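PDB 4KW2: xylose isomerase-like TIM barrel domain-containing protein, which is of unknown function but has a xylose isomerase-like TIM-barrel fold and may act as a sugar isomerase or a related enzyme. Local coordinates for residues Ala20-Val24 and Leu260-Ser264; Ala53-Gln57 and Tyr68-Asp72. All coordinates share one frame; numbering follows the deposited sequence.

Contact 1: residues Ala20-Val24 and Leu260-Ser264; sequences ADWKV and LQKCS
With CG set between its backbone N and carbonyl carbon (chi1 55°), Trp22 folds its indole back against the segment following helix 250-262, and the hydroxyl of Ser264, placed beside its own backbone N (chi1 -60°), comes to lie above the ring. Ser264 OG stands 3.2 Å above the plane, over the middle of the indole, and Trp22 CE2 is the ring atom it approaches most closely. The same oxygen accepts a weak but nearly straight hydrogen bond from the backbone, Trp22 N to Ser264 OG at 3.4 Å, which ties it to the residue whose ring it covers. At the ring's edge a firmer bond runs from Trp22 NE1 to Leu260 O, 2.9 Å long. It reaches the oxygen in the carbonyl plane, and the acceptor is tilted 17° out of the indole plane. This bond gives the buried indole nitrogen a partner and helps to fix the rotation of the ring. Cys263 SG meets Trp22 CH2 obliquely at 3.6 Å, a sulfur-aromatic contact. Cys263 and Ser264 are poorly ordered, so this contact and the hydroxyl's place over the ring are less certain.

From strand 23-27, Val24 CG2 lies against Leu260 O and meets Gln261 CG at 3.8 Å, the two side chains crossing nearly at right angles. Beside this pair a water donates to Val24 O and accepts from Gln261 NE2, which also bonds to Gly47 O.

The last helix and its tail pack on the first strand and the residues leading into it, as expected where a (beta/alpha)8 barrel closes. Trp22 also rests on Leu230 of helix 222-232 and Ile239 of strand 238-241, while the backbone of Lys23 pairs with Gly237 and Ile239.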
loop_
_atom_site.group_PDB
_atom_site.type_symbol
_atom_site.label_atom_id
_atom_site.label_comp_id
_atom_site.label_asym_id
_atom_site.label_seq_id
_atom_site.Cartn_x
_atom_site.Cartn_y
_atom_site.Cartn_z
ATOM N N ALA A 20 -29.777 13.336 -5.399
ATOM C CA ALA A 20 -30.097 14.773 -5.655
ATOM C C ALA A 20 -28.910 15.536 -6.259
ATOM O O ALA A 20 -28.889 15.774 -7.469
ATOM C CB ALA A 20 -30.596 15.456 -4.383
ATOM N N ASP A 21 -27.922 15.897 -5.436
ATOM C CA ASP A 21 -26.814 16.723 -5.924
ATOM C C ASP A 21 -25.825 15.897 -6.749
ATOM O O ASP A 21 -25.579 16.225 -7.908
ATOM C CB ASP A 21 -26.101 17.465 -4.786
ATOM C CG ASP A 21 -25.483 18.784 -5.249
ATOM O OD1 ASP A 21 -26.114 19.471 -6.083
ATOM O OD2 ASP A 21 -24.375 19.136 -4.784
ATOM N N TRP A 22 -25.282 14.826 -6.170
ATOM C CA TRP A 22 -24.298 13.970 -6.852
ATOM C C TRP A 22 -24.750 12.514 -6.847
ATOM O O TRP A 22 -25.737 12.175 -6.203
ATOM C CB TRP A 22 -22.919 14.082 -6.178
ATOM C CG TRP A 22 -22.935 13.789 -4.704
ATOM C CD1 TRP A 22 -23.006 12.563 -4.107
ATOM C CD2 TRP A 22 -22.890 14.749 -3.641
ATOM N NE1 TRP A 22 -23.007 12.700 -2.741
ATOM C CE2 TRP A 22 -22.938 14.031 -2.428
ATOM C CE3 TRP A 22 -22.818 16.146 -3.599
ATOM C CZ2 TRP A 22 -22.912 14.663 -1.187
ATOM C CZ3 TRP A 22 -22.791 16.773 -2.365
ATOM C CH2 TRP A 22 -22.839 16.031 -1.175
ATOM N N LYS A 23 -24.015 11.659 -7.557
ATOM C CA LYS A 23 -24.270 10.218 -7.554
ATOM C C LYS A 23 -23.202 9.487 -6.753
ATOM O O LYS A 23 -22.031 9.853 -6.795
ATOM C CB LYS A 23 -24.254 9.659 -8.969
ATOM C CG LYS A 23 -25.188 10.338 -9.951
ATOM C CD LYS A 23 -24.866 9.877 -11.367
ATOM C CE LYS A 23 -25.403 10.835 -12.415
ATOM N NZ LYS A 23 -26.882 10.759 -12.498
ATOM N N VAL A 24 -23.614 8.445 -6.040
ATOM C CA VAL A 24 -22.696 7.580 -5.324
ATOM C C VAL A 24 -22.729 6.195 -5.963
ATOM O O VAL A 24 -23.777 5.542 -5.998
ATOM C CB VAL A 24 -23.065 7.453 -3.831
ATOM C CG1 VAL A 24 -21.970 6.701 -3.079
ATOM C CG2 VAL A 24 -23.290 8.832 -3.223
ATOM N N LEU A 260 -22.949 9.943 2.594
ATOM C CA LEU A 260 -22.643 10.228 1.199
ATOM C C LEU A 260 -23.900 10.277 0.339
ATOM O O LEU A 260 -23.945 11.012 -0.643
ATOM C CB LEU A 260 -21.691 9.175 0.641
ATOM C CG LEU A 260 -20.299 9.157 1.262
ATOM C CD1 LEU A 260 -19.573 7.887 0.846
ATOM C CD2 LEU A 260 -19.509 10.394 0.863
ATOM N N GLN A 261 -24.913 9.501 0.716
ATOM C CA GLN A 261 -26.157 9.406 -0.050
ATOM C C GLN A 261 -27.273 10.293 0.476
ATOM O O GLN A 261 -27.925 10.968 -0.309
ATOM C CB GLN A 261 -26.651 7.963 -0.084
ATOM C CG GLN A 261 -25.856 7.085 -1.027
ATOM C CD GLN A 261 -26.266 5.634 -0.946
ATOM O OE1 GLN A 261 -26.542 5.118 0.138
ATOM N NE2 GLN A 261 -26.306 4.962 -2.095
ATOM N N LYS A 262 -27.503 10.281 1.789
ATOM C CA LYS A 262 -28.649 10.995 2.379
ATOM C C LYS A 262 -28.533 12.514 2.296
ATOM O O LYS A 262 -29.539 13.212 2.414
ATOM C CB LYS A 262 -28.900 10.567 3.830
ATOM C CG LYS A 262 -29.468 9.160 3.943
ATOM C CD LYS A 262 -29.255 8.545 5.320
ATOM C CE LYS A 262 -30.366 8.870 6.305
ATOM N NZ LYS A 262 -30.397 7.871 7.412
ATOM N N CYS A 263 -27.321 13.029 2.101
ATOM C CA CYS A 263 -27.161 14.440 1.769
ATOM C C CYS A 263 -27.817 14.728 0.416
ATOM O O CYS A 263 -28.500 15.742 0.246
ATOM C CB CYS A 263 -25.687 14.834 1.729
ATOM S SG CYS A 263 -25.422 16.573 1.297
ATOM N N SER A 264 -27.609 13.821 -0.534
ATOM C CA SER A 264 -28.230 13.910 -1.849
ATOM C C SER A 264 -29.502 13.066 -1.899
ATOM O O SER A 264 -30.540 13.447 -1.357
ATOM C CB SER A 264 -27.244 13.444 -2.915
ATOM O OG SER A 264 -26.083 14.251 -2.897
HETATM O O HOH W 1 -26.244 5.265 -4.994
#

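Contact 2: residues Ala53-Gln57 and Tyr68-Asp72; sequences AFFFQ and YLNYD
Two backbone hydrogen bonds join Phe56 and Gln57 to Leu69. Phe56 N donates a hydrogen bond to Leu69 O at 2.6 Å, in the carbonyl plane, and Leu69 N returns a bond to Gln57 O at 2.9 Å, with the donor tilted 29° from the plane of that carbonyl. Gln57 O takes a second, weaker approach from Tyr68 CA at 3.3 Å, a CA-H...O contact. In the Asn70 amide, OD1 accepts a weak bond from Tyr71 N, which helps set the amide's rotation, and ND2 donates to Gly219 O of a second subunit.

Apolar packing centres on Leu69. Its CG lies anti to the backbone N (chi1 -177°), which carries the branched end to Phe55 and Ala53: Leu69 CG meets Phe55 CD1 at 3.8 Å, the two side chains crossing at about a right angle, and Leu69 CD2 touches Ala53 CB at 3.7 Å. Phe95 of strand 91-98 and Phe112 of helix 103-116 also touch Leu69.

Apart from Ala53, which ends strand 50-53, both segments belong to the long loop between that strand and helix 75-86 of the TIM barrel, so the pairing folds this loop back on itself just beyond the C-terminal end of the second strand, the end at which active sites of such barrels lie.

Aromatic contacts form a third group. Asn70 CA sits over one face of the Phe55 ring as a CH-pi contact, 4.0 Å from the centroid, and Trp216 of the second subunit stacks on the same phenyl group. In the conformer of Tyr68 described, one of two, Phe56 and Tyr68 run side by side as an oblique pair, their planes inclined by 49°. Alongside Phe56 lies the Asn70 amide. Ile220 and Leu221 of the second subunit pack on Phe56 and Tyr68, respectively.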
loop_
_atom_site.group_PDB
_atom_site.type_symbol
_atom_site.label_atom_id
_atom_site.label_comp_id
_atom_site.label_asym_id
_atom_site.label_seq_id
_atom_site.Cartn_x
_atom_site.Cartn_y
_atom_site.Cartn_z
ATOM N N ALA A 53 -17.170 -0.028 -13.661
ATOM C CA ALA A 53 -16.678 -1.387 -13.839
ATOM C C ALA A 53 -15.322 -1.451 -14.547
ATOM O O ALA A 53 -15.089 -0.767 -15.547
ATOM C CB ALA A 53 -17.706 -2.227 -14.571
ATOM N N PHE A 54 -14.441 -2.285 -14.003
ATOM C CA PHE A 54 -13.147 -2.570 -14.596
ATOM C C PHE A 54 -13.260 -3.824 -15.465
ATOM O O PHE A 54 -14.019 -4.754 -15.148
ATOM C CB PHE A 54 -12.081 -2.771 -13.508
ATOM C CG PHE A 54 -12.157 -4.112 -12.826
ATOM C CD1 PHE A 54 -13.040 -4.325 -11.771
ATOM C CD2 PHE A 54 -11.373 -5.164 -13.255
ATOM C CE1 PHE A 54 -13.131 -5.567 -11.163
ATOM C CE2 PHE A 54 -11.458 -6.407 -12.647
ATOM C CZ PHE A 54 -12.337 -6.607 -11.599
ATOM N N PHE A 55 -12.479 -3.856 -16.539
ATOM C CA PHE A 55 -12.509 -4.948 -17.506
ATOM C C PHE A 55 -11.748 -6.183 -17.025
ATOM O O PHE A 55 -10.869 -6.105 -16.157
ATOM C CB PHE A 55 -11.904 -4.488 -18.835
ATOM C CG PHE A 55 -12.844 -3.708 -19.720
ATOM C CD1 PHE A 55 -14.027 -3.164 -19.239
ATOM C CD2 PHE A 55 -12.509 -3.489 -21.050
ATOM C CE1 PHE A 55 -14.871 -2.448 -20.073
ATOM C CE2 PHE A 55 -13.344 -2.776 -21.885
ATOM C CZ PHE A 55 -14.524 -2.246 -21.393
ATOM N N PHE A 56 -12.116 -7.309 -17.633
ATOM C CA PHE A 56 -11.527 -8.639 -17.423
ATOM C C PHE A 56 -12.005 -9.358 -16.166
ATOM O O PHE A 56 -11.499 -10.426 -15.835
ATOM C CB PHE A 56 -9.997 -8.611 -17.543
ATOM C CG PHE A 56 -9.520 -8.049 -18.857
ATOM C CD1 PHE A 56 -9.725 -8.753 -20.034
ATOM C CD2 PHE A 56 -8.898 -6.804 -18.923
ATOM C CE1 PHE A 56 -9.308 -8.236 -21.253
ATOM C CE2 PHE A 56 -8.474 -6.288 -20.138
ATOM C CZ PHE A 56 -8.681 -7.002 -21.303
ATOM N N GLN A 57 -13.016 -8.804 -15.502
ATOM C CA GLN A 57 -13.709 -9.535 -14.448
ATOM C C GLN A 57 -14.618 -10.585 -15.082
ATOM O O GLN A 57 -15.362 -10.284 -16.022
ATOM C CB GLN A 57 -14.553 -8.594 -13.586
ATOM C CG GLN A 57 -15.039 -9.242 -12.296
ATOM C CD GLN A 57 -15.788 -8.283 -11.390
ATOM O OE1 GLN A 57 -16.420 -7.337 -11.852
ATOM N NE2 GLN A 57 -15.717 -8.524 -10.090
ATOM N N TYR A 68 -15.654 -12.898 -19.824
ATOM C CA TYR A 68 -15.217 -11.772 -18.997
ATOM C C TYR A 68 -15.641 -10.430 -19.587
ATOM O O TYR A 68 -16.006 -10.336 -20.757
ATOM C CB TYR A 68 -13.695 -11.815 -18.738
ATOM C CG TYR A 68 -12.807 -11.980 -19.958
ATOM C CD1 TYR A 68 -12.552 -10.911 -20.813
ATOM C CD2 TYR A 68 -12.193 -13.201 -20.237
ATOM C CE1 TYR A 68 -11.733 -11.062 -21.925
ATOM C CE2 TYR A 68 -11.376 -13.358 -21.346
ATOM C CZ TYR A 68 -11.149 -12.286 -22.183
ATOM O OH TYR A 68 -10.334 -12.435 -23.276
ATOM N N LEU A 69 -15.609 -9.388 -18.760
ATOM C CA LEU A 69 -15.999 -8.056 -19.202
ATOM C C LEU A 69 -14.909 -7.479 -20.097
ATOM O O LEU A 69 -13.763 -7.323 -19.677
ATOM C CB LEU A 69 -16.237 -7.123 -18.015
ATOM C CG LEU A 69 -16.717 -5.699 -18.339
ATOM C CD1 LEU A 69 -18.025 -5.705 -19.116
ATOM C CD2 LEU A 69 -16.870 -4.883 -17.070
ATOM N N ASN A 70 -15.271 -7.179 -21.337
ATOM C CA ASN A 70 -14.356 -6.555 -22.271
ATOM C C ASN A 70 -15.183 -6.043 -23.424
ATOM O O ASN A 70 -16.345 -6.424 -23.568
ATOM C CB ASN A 70 -13.312 -7.563 -22.752
ATOM C CG ASN A 70 -12.156 -6.914 -23.492
ATOM O OD1 ASN A 70 -11.917 -5.705 -23.389
ATOM N ND2 ASN A 70 -11.433 -7.717 -24.248
ATOM N N TYR A 71 -14.592 -5.188 -24.249
ATOM C CA TYR A 71 -15.339 -4.522 -25.306
ATOM C C TYR A 71 -15.703 -5.429 -26.489
ATOM O O TYR A 71 -16.365 -4.984 -27.423
ATOM C CB TYR A 71 -14.619 -3.246 -25.771
ATOM C CG TYR A 71 -13.173 -3.399 -26.219
ATOM C CD1 TYR A 71 -12.781 -4.426 -27.075
ATOM C CD2 TYR A 71 -12.208 -2.480 -25.820
ATOM C CE1 TYR A 71 -11.471 -4.543 -27.494
ATOM C CE2 TYR A 71 -10.895 -2.591 -26.235
ATOM C CZ TYR A 71 -10.535 -3.624 -27.073
ATOM O OH TYR A 71 -9.237 -3.740 -27.507
ATOM N N ASP A 72 -15.290 -6.693 -26.432
ATOM C CA ASP A 72 -15.574 -7.669 -27.486
ATOM C C ASP A 72 -16.860 -8.478 -27.252
ATOM O O ASP A 72 -17.140 -9.414 -28.003
ATOM C CB ASP A 72 -14.380 -8.629 -27.645
ATOM C CG ASP A 72 -14.139 -9.494 -26.405
ATOM O OD1 ASP A 72 -14.762 -9.257 -25.348
ATOM O OD2 ASP A 72 -13.311 -10.418 -26.484
#

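Contact 1 links residues 236 positions apart and joins the first barrel strand to the last helix, whereas contact 2 closes a single loop after the second strand and is nested inside the span of contact 1. Their centres lie about 27 Å apart on opposite sides of the chain's centre, without touching. Contact 1 is only partly buried, involves no other chain of the assembly, and relies on an indole bonded to a backbone carbonyl and covered by a hydroxyl, with a bridging water. Contact 2 is mostly buried, combines reciprocal backbone bonds with several aromatic rings, and borders a second subunit. Contact 1 packs the last helix on the first strand, while contact 2 shapes a loop at the subunit interface.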